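Local coordinates for 2,3,4,5-tetrahydropyridine-2,6-dicarboxylate N-succinyltransferase (Campylobacter jejuni, PDB 2RIJ) that probably transfers the succinyl group of succinyl-CoA to cyclic tetrahydrodipicolinate, giving acyclic N-succinyl-L-2-amino-6-oxopimelate in the succinylase route to lysine, at the interface of chains A and B. Coordinates in Å, arbitrary orientation; residue numbers count along the deposited sequence, not the author numbering. Chains: chain A/B, Putative 2,3,4,5-tetrahydropyridine-2-carboxylate N- succinyltransferase.

The interface of chains A and B. Residues chain A 32, 34, 115, 118, 124; chain B 191-192, 194.
A:Arg32 starts extended, CG anti to the backbone N, then bends at chi3 (55°), which turns its guanidinium along the C-terminal end of helix 180-192 of chain B. There NE donates to the carbonyl O of B:Lys191 at 2.8 Å, the acceptor lying close to the guanidinium plane and NE nearly on the C=O axis, but the bond bent at the hydrogen (143°). Arginine suits a helix end, where carbonyls can lack helical partners and a positive charge should be welcome. Its NH1 reaches OD1 of A:Asp34 on strand 27-35 at 2.9 Å; this salt bridge, in the guanidinium plane but above that of the carboxylate, helps fix the rotation of the group. B:Asn194, just past the helix with positive phi, has CG anti to its backbone N and lays its amide flat over one guanidinium face, the planes 7° apart and OD1 over the centre. Asparagine is flat enough to stack and still polar at its rim: ND2 and A:Asp34 OD1 share a water, each 2.9 Å from its O. On the other side of the patch, B:Met192, a selenomethionine, folds back at chi2 and chi3 so that SE lies 3.7 Å from A:Phe124 CE1 and 4.0 Å from A:Ile115 CG1. This flexible selenoether, replacing methionine's thioether, can bend against both ring and branched chain, which also touch. The ring's edge points at B:Met192 O, CZ 3.3 Å away, while A:Ile115 CG2 packs over one face, offset toward the rim. About 35 Å from A:Glu258, the predicted catalytic residue, the patch docks a helix end of one subunit onto its neighbour's N-terminal region and probably helps hold the trimer together.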
# COMPACT_ATOMS: atom_id res chain seq x y z
N ARG A 32 -9.52 -60.16 -14.80
CA ARG A 32 -10.31 -60.34 -16.00
C ARG A 32 -9.94 -59.20 -16.92
O ARG A 32 -9.96 -58.02 -16.52
CB ARG A 32 -11.81 -60.30 -15.69
CG ARG A 32 -12.68 -60.53 -16.89
CD ARG A 32 -14.20 -60.29 -16.63
NE ARG A 32 -14.44 -58.95 -16.09
CZ ARG A 32 -14.37 -57.82 -16.79
NH1 ARG A 32 -14.06 -57.80 -18.07
NH2 ARG A 32 -14.58 -56.65 -16.17
N ASP A 34 -10.18 -56.82 -20.48
CA ASP A 34 -10.95 -56.31 -21.59
C ASP A 34 -9.96 -56.09 -22.72
O ASP A 34 -8.98 -55.39 -22.54
CB ASP A 34 -11.64 -55.00 -21.23
CG ASP A 34 -12.72 -55.17 -20.16
OD1 ASP A 34 -13.64 -56.01 -20.35
OD2 ASP A 34 -12.66 -54.46 -19.12
N ILE A 115 -13.72 -68.58 -11.21
CA ILE A 115 -13.12 -68.47 -12.53
C ILE A 115 -13.33 -69.77 -13.32
O ILE A 115 -13.64 -69.73 -14.50
CB ILE A 115 -11.63 -68.11 -12.42
CG1 ILE A 115 -11.48 -66.67 -11.91
CG2 ILE A 115 -10.90 -68.28 -13.75
CD1 ILE A 115 -10.04 -66.35 -11.49
N LYS A 118 -16.77 -69.74 -14.59
CA LYS A 118 -17.00 -68.76 -15.64
C LYS A 118 -15.88 -68.71 -16.68
O LYS A 118 -15.71 -67.68 -17.35
CB LYS A 118 -17.15 -67.35 -15.03
CG LYS A 118 -18.07 -67.25 -13.81
CD LYS A 118 -19.48 -67.49 -14.21
CE LYS A 118 -20.47 -67.10 -13.14
NZ LYS A 118 -21.83 -67.37 -13.67
N PHE A 124 -8.77 -64.36 -18.50
CA PHE A 124 -8.18 -64.22 -17.20
C PHE A 124 -6.67 -64.38 -17.25
O PHE A 124 -6.13 -65.20 -18.02
CB PHE A 124 -8.78 -65.24 -16.23
CG PHE A 124 -10.26 -65.20 -16.14
CD1 PHE A 124 -10.88 -64.28 -15.32
CD2 PHE A 124 -11.04 -66.12 -16.82
CE1 PHE A 124 -12.29 -64.23 -15.21
CE2 PHE A 124 -12.45 -66.09 -16.72
CZ PHE A 124 -13.07 -65.16 -15.91
N LYS B 191 -17.33 -59.36 -10.76
CA LYS B 191 -16.21 -58.96 -11.61
C LYS B 191 -15.72 -60.09 -12.52
O LYS B 191 -15.37 -59.85 -13.65
CB LYS B 191 -15.04 -58.45 -10.80
CG LYS B 191 -15.29 -57.12 -10.15
CD LYS B 191 -14.04 -56.60 -9.54
CE LYS B 191 -14.11 -55.13 -9.24
NZ LYS B 191 -12.91 -54.73 -8.46
N MSE B 192 -15.67 -61.31 -12.02
CA MSE B 192 -15.11 -62.43 -12.82
C MSE B 192 -16.07 -62.84 -13.92
O MSE B 192 -15.64 -63.25 -14.99
CB MSE B 192 -14.77 -63.63 -11.94
CG MSE B 192 -13.62 -63.37 -11.00
SE MSE B 192 -11.92 -62.74 -11.86
CE MSE B 192 -11.98 -60.79 -11.53
N ASN B 194 -17.96 -60.70 -15.30
CA ASN B 194 -18.13 -59.46 -16.02
C ASN B 194 -19.56 -58.87 -15.93
O ASN B 194 -20.17 -58.47 -16.93
CB ASN B 194 -17.70 -59.65 -17.46
CG ASN B 194 -17.51 -58.33 -18.18
OD1 ASN B 194 -17.56 -57.28 -17.57
ND2 ASN B 194 -17.27 -58.39 -19.48
O HOH W 1 -16.48 -55.71 -20.37